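Local coordinates for protein mannitol dehydrogenase (Pseudomonas fluorescens, PDB 1LJ8) that binds NAD and, as a long-chain polyol dehydrogenase, probably catalyses the interconversion of mannitol and fructose, at residues M228-T233 with V359-N364; E292-G297 with T352-T357; I296-G301 with A333-D338. One frame throughout, in Å; residues are numbered along the deposited sequence.

How the contacts relate
All three contacts are buried, and they follow one another from the NAD site into the helical domain. Contact 1 joins the two domains through a salt bridge, on a segment that also holds the nicotinamide amide. Contacts 2 and 3 share helix 289-313 and lie wholly among helices: in the first a selenomethionine covers a tyrosine ring, while the second combines a leucine-selenomethionine contact with two water bridges. Helix 351-362 serves contacts 1 and 2 at different turns. Neither contact 2 nor contact 3 has a direct hydrogen bond or salt bridge between its own segments, but a salt bridge from Lys355 to Asp336 ties the two, whose centres lie about 8 Å apart.

Contact 1. Residues M228-T233 with V359-N364; sequences MVDRIT and VDRFSN. With NAD (nicotinamide-adenine-dinucleotide), chain B.
Asp230 and Arg361 face each other across the domain boundary and form a salt bridge of two bonds. The guanidinium comes end-on, giving one terminal nitrogen to each carboxylate oxygen: NH2 of Arg361 lies 2.8 Å from OD1 of Asp230, with an N-H...O angle of 159°, and NH1 of Arg361 lies 3.0 Å from OD2 of Asp230. The grip is twisted, the two flat groups being turned 56° apart; OD1 is met from above the carboxylate plane, although it lies nearly in the plane of the guanidinium. A bend at chi3 (57°) in the otherwise drawn-out arginine chain turns its head onto the aspartate. NH2 also bridges to Glu259, so two acids share this cation. An alanine here would remove both bonds, and Asp230 would probably be left as a buried carboxylate without its cationic mate. Apolar contact is supplied by Ile232, whose CD1 reaches the phenyl ring at its edge, 4.1 Å from Phe362 CD2. The same methyl lies 3.8 Å from Arg361 NH2. Beyond Ile232, backbone polar groups hold the cofactor: Thr233 N donates to O7N of NAD at 2.8 Å, and N7N of NAD returns a bond to Thr233 O at 3.1 Å, which fixes the rotation of the nicotinamide amide. Strand 227-230, paired with strand 263-266, carries the carboxylate at its end, and the loop 231-233 that follows brings the backbone to the nicotinamide, while helix 289-313 touches the salt bridge through Leu299 and Phe362 stacks on His303 of that helix.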
loop_
_atom_site.group_PDB
_atom_site.type_symbol
_atom_site.label_atom_id
_atom_site.label_comp_id
_atom_site.label_asym_id
_atom_site.label_seq_id
_atom_site.Cartn_x
_atom_site.Cartn_y
_atom_site.Cartn_z
HETATM N N MSE A 228 4.506 1.706 10.763
HETATM C CA MSE A 228 3.113 1.424 10.596
HETATM C C MSE A 228 2.594 2.701 9.914
HETATM O O MSE A 228 2.718 3.794 10.489
HETATM C CB MSE A 228 2.405 1.310 11.922
HETATM C CG MSE A 228 1.095 0.694 11.621
HETATM SE SE MSE A 228 -0.192 1.999 11.785
HETATM C CE MSE A 228 -0.377 1.155 13.368
ATOM N N VAL A 229 2.052 2.587 8.703
ATOM C CA VAL A 229 1.567 3.761 7.978
ATOM C C VAL A 229 0.087 3.571 7.753
ATOM O O VAL A 229 -0.348 2.492 7.324
ATOM C CB VAL A 229 2.345 3.922 6.642
ATOM C CG1 VAL A 229 3.866 4.125 7.001
ATOM C CG2 VAL A 229 2.136 2.699 5.722
ATOM N N ASP A 230 -0.719 4.598 8.050
ATOM C CA ASP A 230 -2.146 4.366 7.955
ATOM C C ASP A 230 -2.920 5.606 7.501
ATOM O O ASP A 230 -2.852 6.624 8.174
ATOM C CB ASP A 230 -2.627 3.953 9.369
ATOM C CG ASP A 230 -4.031 3.331 9.382
ATOM O OD1 ASP A 230 -4.603 3.165 8.309
ATOM O OD2 ASP A 230 -4.570 2.994 10.482
ATOM N N ARG A 231 -3.598 5.517 6.361
ATOM C CA ARG A 231 -4.497 6.592 5.905
ATOM C C ARG A 231 -5.182 6.078 4.652
ATOM O O ARG A 231 -4.534 5.899 3.616
ATOM C CB ARG A 231 -3.790 7.932 5.605
ATOM C CG ARG A 231 -4.867 9.005 5.258
ATOM C CD ARG A 231 -4.253 10.398 5.067
ATOM N NE ARG A 231 -5.200 11.367 5.629
ATOM C CZ ARG A 231 -4.963 12.663 5.769
ATOM N NH1 ARG A 231 -3.815 13.186 5.359
ATOM N NH2 ARG A 231 -5.858 13.425 6.427
ATOM N N ILE A 232 -6.482 5.808 4.759
ATOM C CA ILE A 232 -7.254 5.270 3.625
ATOM C C ILE A 232 -7.263 6.315 2.521
ATOM O O ILE A 232 -7.727 7.451 2.687
ATOM C CB ILE A 232 -8.666 4.866 4.067
ATOM C CG1 ILE A 232 -8.562 3.626 5.001
ATOM C CG2 ILE A 232 -9.523 4.505 2.853
ATOM C CD1 ILE A 232 -9.882 3.435 5.863
ATOM N N THR A 233 -6.769 5.884 1.363
ATOM C CA THR A 233 -6.587 6.800 0.234
ATOM C C THR A 233 -7.136 6.169 -1.041
ATOM O O THR A 233 -6.475 5.362 -1.711
ATOM C CB THR A 233 -5.055 7.137 0.087
ATOM O OG1 THR A 233 -4.546 7.694 1.328
ATOM C CG2 THR A 233 -4.828 8.163 -1.091
ATOM N N VAL A 359 -14.227 -0.374 12.049
ATOM C CA VAL A 359 -15.585 -0.417 11.552
ATOM C C VAL A 359 -16.036 1.017 11.246
ATOM O O VAL A 359 -16.619 1.269 10.195
ATOM C CB VAL A 359 -16.542 -1.084 12.574
ATOM C CG1 VAL A 359 -18.000 -0.937 12.119
ATOM C CG2 VAL A 359 -16.169 -2.542 12.695
ATOM N N ASP A 360 -15.744 1.948 12.155
ATOM C CA ASP A 360 -16.145 3.355 11.961
ATOM C C ASP A 360 -15.515 3.952 10.692
ATOM O O ASP A 360 -16.177 4.612 9.888
ATOM C CB ASP A 360 -15.697 4.248 13.122
ATOM C CG ASP A 360 -16.368 3.893 14.479
ATOM O OD1 ASP A 360 -17.466 3.298 14.476
ATOM O OD2 ASP A 360 -15.768 4.221 15.534
ATOM N N ARG A 361 -14.205 3.733 10.535
ATOM C CA ARG A 361 -13.508 4.281 9.347
ATOM C C ARG A 361 -13.981 3.650 8.035
ATOM O O ARG A 361 -14.156 4.345 7.014
ATOM C CB ARG A 361 -11.990 4.127 9.525
ATOM C CG ARG A 361 -11.441 5.085 10.592
ATOM C CD ARG A 361 -10.003 4.681 11.005
ATOM N NE ARG A 361 -9.143 4.648 9.804
ATOM C CZ ARG A 361 -7.983 3.970 9.735
ATOM N NH1 ARG A 361 -7.539 3.279 10.792
ATOM N NH2 ARG A 361 -7.274 3.979 8.600
ATOM N N PHE A 362 -14.239 2.350 8.039
ATOM C CA PHE A 362 -14.737 1.748 6.801
ATOM C C PHE A 362 -16.182 2.184 6.500
ATOM O O PHE A 362 -16.631 2.072 5.374
ATOM C CB PHE A 362 -14.761 0.209 6.876
ATOM C CG PHE A 362 -13.410 -0.456 6.805
ATOM C CD1 PHE A 362 -13.348 -1.851 6.781
ATOM C CD2 PHE A 362 -12.228 0.266 6.798
ATOM C CE1 PHE A 362 -12.109 -2.514 6.752
ATOM C CE2 PHE A 362 -10.973 -0.378 6.780
ATOM C CZ PHE A 362 -10.922 -1.773 6.757
ATOM N N SER A 363 -16.907 2.651 7.527
ATOM C CA SER A 363 -18.303 3.094 7.372
ATOM C C SER A 363 -18.409 4.524 6.862
ATOM O O SER A 363 -19.521 5.021 6.577
ATOM C CB SER A 363 -19.054 2.944 8.719
ATOM O OG SER A 363 -19.025 1.579 9.149
ATOM N N ASN A 364 -17.255 5.189 6.739
ATOM C CA ASN A 364 -17.190 6.574 6.205
ATOM C C ASN A 364 -17.868 6.591 4.816
ATOM O O ASN A 364 -17.389 6.021 3.831
ATOM C CB ASN A 364 -15.699 6.970 6.130
ATOM C CG ASN A 364 -15.458 8.348 5.540
ATOM O OD1 ASN A 364 -16.338 8.974 4.945
ATOM N ND2 ASN A 364 -14.220 8.818 5.689
HETATM P PA NAD B . -1.310 3.898 -6.592
HETATM O O1A NAD B . -1.851 2.923 -7.504
HETATM O O2A NAD B . -1.811 5.299 -6.506
HETATM O O5B NAD B . 0.262 4.053 -6.822
HETATM C C5B NAD B . 1.118 2.869 -6.798
HETATM C C4B NAD B . 2.469 3.491 -7.203
HETATM O O4B NAD B . 3.469 2.391 -7.169
HETATM C C3B NAD B . 2.581 3.988 -8.688
HETATM O O3B NAD B . 3.451 5.135 -8.663
HETATM C C2B NAD B . 3.184 2.778 -9.415
HETATM O O2B NAD B . 3.834 3.123 -10.632
HETATM C C1B NAD B . 4.195 2.305 -8.389
HETATM N N9A NAD B . 4.632 0.952 -8.532
HETATM C C8A NAD B . 3.927 -0.222 -8.709
HETATM N N7A NAD B . 4.709 -1.276 -8.756
HETATM C C5A NAD B . 5.985 -0.756 -8.602
HETATM C C6A NAD B . 7.213 -1.427 -8.557
HETATM N N6A NAD B . 7.387 -2.746 -8.643
HETATM N N1A NAD B . 8.362 -0.662 -8.410
HETATM C C2A NAD B . 8.301 0.726 -8.299
HETATM N N3A NAD B . 7.092 1.411 -8.319
HETATM C C4A NAD B . 5.959 0.608 -8.478
HETATM O O3 NAD B . -1.381 3.221 -5.159
HETATM P PN NAD B . -1.457 3.856 -3.684
HETATM O O1N NAD B . -2.863 3.967 -3.285
HETATM O O2N NAD B . -0.650 5.079 -3.695
HETATM O O5D NAD B . -0.835 2.713 -2.792
HETATM C C5D NAD B . 0.545 2.424 -2.971
HETATM C C4D NAD B . 0.942 1.644 -1.795
HETATM O O4D NAD B . 0.979 2.402 -0.568
HETATM C C3D NAD B . 0.132 0.341 -1.454
HETATM O O3D NAD B . 0.453 -0.740 -2.321
HETATM C C2D NAD B . 0.417 0.130 0.020
HETATM O O2D NAD B . 1.586 -0.655 0.215
HETATM C C1D NAD B . 0.582 1.573 0.559
HETATM N N1N NAD B . -0.620 2.119 1.219
HETATM C C2N NAD B . -1.779 2.560 0.553
HETATM C C3N NAD B . -2.848 2.953 1.317
HETATM C C7N NAD B . -4.136 3.403 0.603
HETATM O O7N NAD B . -5.145 3.554 1.309
HETATM N N7N NAD B . -4.183 3.542 -0.705
HETATM C C4N NAD B . -2.796 2.899 2.794
HETATM C C5N NAD B . -1.583 2.476 3.418
HETATM C C6N NAD B . -0.462 2.072 2.639
#

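Contact 2. Residues E292-G297 with T352-T357; sequences EEMKIG and TDYKQT
Met294, present as selenomethionine, lies over one face of the Tyr354 ring, the two side chains coming from opposite directions. With CG anti to the backbone N (chi1 175°) the chain runs out toward the tyrosine, and its bend at chi3 (76°) folds the terminal methyl back across the ring. Selenium stands 4.0 Å from the centroid of the Tyr354 ring and close to the ring normal, a Met-aromatic contact. The methyl makes a CH-pi contact on the same ring: CE of Met294 is 3.6 Å from the centroid, displaced toward the phenol end, where it comes to 3.4 Å from Tyr354 CZ. One residue on, Lys295 meets the hydroxyl. OH of Tyr354 is 3.4 Å from Lys295 CA and 3.6 Å from its CB, so the phenol ends against the helix at the root of the lysine. Beyond CG the lysine chain leads away; NZ hydrogen-bonds to Asn300 OD1 and to OD1 of the NAD-binding Asn191, and the nearest atoms of the lysine side chain and NAD are about 4 Å apart. In the opposing helix, OG1 of Thr357 bonds back to Tyr354 O at 2.6 Å. The contact therefore rests on dispersion and on the methyl beside selenium, probably slightly polarised, meeting an electron-rich phenol face; no salt bridge or hydrogen bond links the two segments, and the NZ of Lys295 is directed to the NAD side.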
loop_
_atom_site.group_PDB
_atom_site.type_symbol
_atom_site.label_atom_id
_atom_site.label_comp_id
_atom_site.label_asym_id
_atom_site.label_seq_id
_atom_site.Cartn_x
_atom_site.Cartn_y
_atom_site.Cartn_z
ATOM N N GLU A 292 2.377 -2.600 13.402
ATOM C CA GLU A 292 2.176 -2.841 11.959
ATOM C C GLU A 292 1.527 -4.225 11.776
ATOM O O GLU A 292 0.672 -4.406 10.906
ATOM C CB GLU A 292 3.510 -2.750 11.187
ATOM C CG GLU A 292 3.354 -2.916 9.631
ATOM C CD GLU A 292 2.425 -1.873 8.929
ATOM O OE1 GLU A 292 2.364 -1.880 7.664
ATOM O OE2 GLU A 292 1.763 -1.041 9.594
ATOM N N GLU A 293 1.915 -5.216 12.586
ATOM C CA GLU A 293 1.291 -6.556 12.465
ATOM C C GLU A 293 -0.209 -6.439 12.724
ATOM O O GLU A 293 -1.035 -7.066 12.028
ATOM C CB GLU A 293 1.907 -7.547 13.485
ATOM C CG GLU A 293 3.285 -8.026 13.072
ATOM C CD GLU A 293 4.077 -8.665 14.214
ATOM O OE1 GLU A 293 3.477 -8.920 15.286
ATOM O OE2 GLU A 293 5.302 -8.898 14.017
HETATM N N MSE A 294 -0.539 -5.665 13.751
HETATM C CA MSE A 294 -1.920 -5.405 14.141
HETATM C C MSE A 294 -2.750 -4.746 13.035
HETATM O O MSE A 294 -3.884 -5.163 12.711
HETATM C CB MSE A 294 -1.960 -4.466 15.355
HETATM C CG MSE A 294 -3.356 -4.050 15.736
HETATM SE SE MSE A 294 -3.303 -2.459 16.951
HETATM C CE MSE A 294 -2.907 -1.074 15.650
ATOM N N LYS A 295 -2.199 -3.693 12.454
ATOM C CA LYS A 295 -2.941 -2.994 11.409
ATOM C C LYS A 295 -3.095 -3.854 10.166
ATOM O O LYS A 295 -4.169 -3.909 9.545
ATOM C CB LYS A 295 -2.204 -1.704 11.062
ATOM C CG LYS A 295 -2.930 -0.939 9.951
ATOM C CD LYS A 295 -2.053 -0.732 8.795
ATOM C CE LYS A 295 -2.756 0.113 7.717
ATOM N NZ LYS A 295 -2.379 -0.423 6.357
ATOM N N ILE A 296 -2.018 -4.524 9.771
ATOM C CA ILE A 296 -2.092 -5.375 8.578
ATOM C C ILE A 296 -3.101 -6.529 8.810
ATOM O O ILE A 296 -3.940 -6.842 7.944
ATOM C CB ILE A 296 -0.712 -5.990 8.238
ATOM C CG1 ILE A 296 0.290 -4.879 7.809
ATOM C CG2 ILE A 296 -0.885 -7.031 7.112
ATOM C CD1 ILE A 296 -0.062 -4.246 6.484
ATOM N N GLY A 297 -3.040 -7.156 9.984
ATOM C CA GLY A 297 -3.932 -8.289 10.247
ATOM C C GLY A 297 -5.404 -7.945 10.328
ATOM O O GLY A 297 -6.281 -8.653 9.805
ATOM N N THR A 352 -10.024 -3.903 21.438
ATOM C CA THR A 352 -11.448 -3.820 21.220
ATOM C C THR A 352 -11.824 -2.467 20.660
ATOM O O THR A 352 -12.581 -2.388 19.694
ATOM C CB THR A 352 -12.235 -4.091 22.522
ATOM O OG1 THR A 352 -12.016 -5.449 22.905
ATOM C CG2 THR A 352 -13.726 -3.845 22.315
ATOM N N ASP A 353 -11.300 -1.389 21.245
ATOM C CA ASP A 353 -11.616 -0.059 20.744
ATOM C C ASP A 353 -11.012 0.118 19.352
ATOM O O ASP A 353 -11.618 0.732 18.489
ATOM C CB ASP A 353 -11.029 1.040 21.674
ATOM C CG ASP A 353 -11.706 1.083 23.071
ATOM O OD1 ASP A 353 -12.848 0.631 23.195
ATOM O OD2 ASP A 353 -11.067 1.564 24.027
ATOM N N TYR A 354 -9.803 -0.384 19.145
ATOM C CA TYR A 354 -9.177 -0.251 17.808
ATOM C C TYR A 354 -10.045 -0.915 16.724
ATOM O O TYR A 354 -10.294 -0.325 15.664
ATOM C CB TYR A 354 -7.786 -0.876 17.830
ATOM C CG TYR A 354 -7.086 -0.823 16.474
ATOM C CD1 TYR A 354 -6.533 0.366 15.997
ATOM C CD2 TYR A 354 -6.999 -1.962 15.686
ATOM C CE1 TYR A 354 -5.892 0.414 14.736
ATOM C CE2 TYR A 354 -6.372 -1.934 14.414
ATOM C CZ TYR A 354 -5.828 -0.755 13.962
ATOM O OH TYR A 354 -5.201 -0.762 12.729
ATOM N N LYS A 355 -10.524 -2.135 16.979
ATOM C CA LYS A 355 -11.369 -2.817 16.000
ATOM C C LYS A 355 -12.650 -2.019 15.738
ATOM O O LYS A 355 -13.125 -1.942 14.606
ATOM C CB LYS A 355 -11.688 -4.263 16.445
ATOM C CG LYS A 355 -10.469 -5.181 16.398
ATOM C CD LYS A 355 -10.819 -6.598 16.893
ATOM C CE LYS A 355 -10.901 -6.670 18.446
ATOM N NZ LYS A 355 -11.260 -8.054 18.828
ATOM N N GLN A 356 -13.221 -1.399 16.773
ATOM C CA GLN A 356 -14.382 -0.562 16.520
ATOM C C GLN A 356 -14.014 0.650 15.629
ATOM O O GLN A 356 -14.791 1.016 14.749
ATOM C CB GLN A 356 -15.028 -0.063 17.842
ATOM C CG GLN A 356 -16.314 0.789 17.597
ATOM C CD GLN A 356 -17.419 0.063 16.830
ATOM O OE1 GLN A 356 -17.760 -1.066 17.158
ATOM N NE2 GLN A 356 -17.970 0.700 15.798
ATOM N N THR A 357 -12.839 1.245 15.822
ATOM C CA THR A 357 -12.499 2.375 14.958
ATOM C C THR A 357 -12.350 1.904 13.494
ATOM O O THR A 357 -12.608 2.684 12.584
ATOM C CB THR A 357 -11.236 3.118 15.420
ATOM O OG1 THR A 357 -10.089 2.259 15.332
ATOM C CG2 THR A 357 -11.401 3.625 16.870
#

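Contact 3. Residues I296-G301 with A333-D338; sequences IGLLNG and AYMDLD
The Tyr334 ring approaches Gly297 and Gly301 of the facing helix, and the carbonyl oxygens of both glycines meet it obliquely. Its carbon CE2 comes 3.9 Å from Gly301 O. Gly301 has no side chain between the ring and the backbone, which is consistent with the close approach. The hydroxyl completes the approach through two waters. One accepts from Tyr334 OH at 2.6 Å and donates to Gly297 O; the other donates to Gly301 O at 2.8 Å and, weakly, to the same hydroxyl. Helix 296-301 has a wider pi-type turn here, Gly301 N bonding to Ile296 O, and Gly297 O accepts a hydrogen bond from water. Apolar packing continues at Leu298 and Met335, a selenomethionine, whose side chains cross at about a right angle. CD2 of Leu298 touches Met335 CB at 3.8 Å, while the bend at chi3 (-60°) turns the methyl of Met335 toward helix 351-362. The segment axes come within 10.0 Å, running nearly antiparallel at 160°. Helix 289-313 is thus held against helix 325-339, with Leu298 also leaning on Val339 of that helix and on Leu358 of helix 351-362; elsewhere on helix 289-313, Ile296 and Asn300 rest on Phe385 of helix 378-385.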
loop_
_atom_site.group_PDB
_atom_site.type_symbol
_atom_site.label_atom_id
_atom_site.label_comp_id
_atom_site.label_asym_id
_atom_site.label_seq_id
_atom_site.Cartn_x
_atom_site.Cartn_y
_atom_site.Cartn_z
ATOM N N ILE A 296 -2.018 -4.524 9.771
ATOM C CA ILE A 296 -2.092 -5.375 8.578
ATOM C C ILE A 296 -3.101 -6.529 8.810
ATOM O O ILE A 296 -3.940 -6.842 7.944
ATOM C CB ILE A 296 -0.712 -5.990 8.238
ATOM C CG1 ILE A 296 0.290 -4.879 7.809
ATOM C CG2 ILE A 296 -0.885 -7.031 7.112
ATOM C CD1 ILE A 296 -0.062 -4.246 6.484
ATOM N N GLY A 297 -3.040 -7.156 9.984
ATOM C CA GLY A 297 -3.932 -8.289 10.247
ATOM C C GLY A 297 -5.404 -7.945 10.328
ATOM O O GLY A 297 -6.281 -8.653 9.805
ATOM N N LEU A 298 -5.680 -6.844 11.003
ATOM C CA LEU A 298 -7.044 -6.389 11.215
ATOM C C LEU A 298 -7.593 -5.476 10.137
ATOM O O LEU A 298 -8.691 -5.717 9.644
ATOM C CB LEU A 298 -7.149 -5.671 12.595
ATOM C CG LEU A 298 -6.897 -6.593 13.809
ATOM C CD1 LEU A 298 -6.876 -5.692 15.112
ATOM C CD2 LEU A 298 -8.012 -7.674 13.890
ATOM N N LEU A 299 -6.864 -4.425 9.772
ATOM C CA LEU A 299 -7.428 -3.504 8.772
ATOM C C LEU A 299 -7.310 -4.102 7.380
ATOM O O LEU A 299 -8.321 -4.326 6.700
ATOM C CB LEU A 299 -6.726 -2.132 8.839
ATOM C CG LEU A 299 -7.402 -0.983 8.073
ATOM C CD1 LEU A 299 -6.827 0.368 8.598
ATOM C CD2 LEU A 299 -7.121 -1.128 6.533
ATOM N N ASN A 300 -6.086 -4.424 6.951
ATOM C CA ASN A 300 -5.968 -4.970 5.595
ATOM C C ASN A 300 -6.592 -6.344 5.464
ATOM O O ASN A 300 -7.157 -6.671 4.434
ATOM C CB ASN A 300 -4.495 -4.953 5.175
ATOM C CG ASN A 300 -3.936 -3.522 5.174
ATOM O OD1 ASN A 300 -3.261 -3.095 6.116
ATOM N ND2 ASN A 300 -4.237 -2.768 4.125
ATOM N N GLY A 301 -6.467 -7.172 6.503
ATOM C CA GLY A 301 -7.098 -8.464 6.463
ATOM C C GLY A 301 -8.606 -8.294 6.302
ATOM O O GLY A 301 -9.213 -9.022 5.522
ATOM N N ALA A 333 -16.513 -11.060 13.141
ATOM C CA ALA A 333 -16.179 -12.444 13.516
ATOM C C ALA A 333 -14.739 -12.769 13.076
ATOM O O ALA A 333 -13.972 -13.387 13.803
ATOM C CB ALA A 333 -17.158 -13.421 12.857
ATOM N N TYR A 334 -14.383 -12.369 11.855
ATOM C CA TYR A 334 -13.029 -12.605 11.375
ATOM C C TYR A 334 -12.010 -11.907 12.287
ATOM O O TYR A 334 -11.004 -12.535 12.721
ATOM C CB TYR A 334 -12.891 -12.102 9.915
ATOM C CG TYR A 334 -11.502 -12.244 9.355
ATOM C CD1 TYR A 334 -11.022 -13.489 8.951
ATOM C CD2 TYR A 334 -10.664 -11.133 9.214
ATOM C CE1 TYR A 334 -9.750 -13.638 8.434
ATOM C CE2 TYR A 334 -9.368 -11.278 8.653
ATOM C CZ TYR A 334 -8.933 -12.542 8.273
ATOM O OH TYR A 334 -7.682 -12.769 7.741
HETATM N N MSE A 335 -12.246 -10.625 12.609
HETATM C CA MSE A 335 -11.317 -9.860 13.474
HETATM C C MSE A 335 -11.261 -10.450 14.905
HETATM O O MSE A 335 -10.182 -10.654 15.469
HETATM C CB MSE A 335 -11.751 -8.390 13.605
HETATM C CG MSE A 335 -11.553 -7.604 12.336
HETATM SE SE MSE A 335 -11.677 -5.687 12.678
HETATM C CE MSE A 335 -13.488 -5.590 13.375
ATOM N N ASP A 336 -12.431 -10.708 15.476
ATOM C CA ASP A 336 -12.474 -11.192 16.858
ATOM C C ASP A 336 -12.042 -12.623 17.085
ATOM O O ASP A 336 -11.321 -12.906 18.046
ATOM C CB ASP A 336 -13.889 -11.063 17.456
ATOM C CG ASP A 336 -14.360 -9.633 17.576
ATOM O OD1 ASP A 336 -13.545 -8.693 17.613
ATOM O OD2 ASP A 336 -15.587 -9.426 17.638
ATOM N N LEU A 337 -12.457 -13.528 16.200
ATOM C CA LEU A 337 -12.163 -14.945 16.423
ATOM C C LEU A 337 -10.945 -15.496 15.715
ATOM O O LEU A 337 -10.297 -16.426 16.203
ATOM C CB LEU A 337 -13.358 -15.784 16.007
ATOM C CG LEU A 337 -14.701 -15.361 16.621
ATOM C CD1 LEU A 337 -15.825 -16.131 15.941
ATOM C CD2 LEU A 337 -14.674 -15.633 18.140
ATOM N N ASP A 338 -10.607 -14.911 14.563
ATOM C CA ASP A 338 -9.487 -15.454 13.801
ATOM C C ASP A 338 -8.194 -14.689 13.955
ATOM O O ASP A 338 -7.149 -15.301 14.182
ATOM C CB ASP A 338 -9.865 -15.568 12.300
ATOM C CG ASP A 338 -11.109 -16.458 12.069
ATOM O OD1 ASP A 338 -11.297 -17.409 12.875
ATOM O OD2 ASP A 338 -11.884 -16.222 11.094
HETATM O O HOH W 1 -5.764 -11.098 8.450
HETATM O O HOH W 2 -8.410 -11.675 5.107
#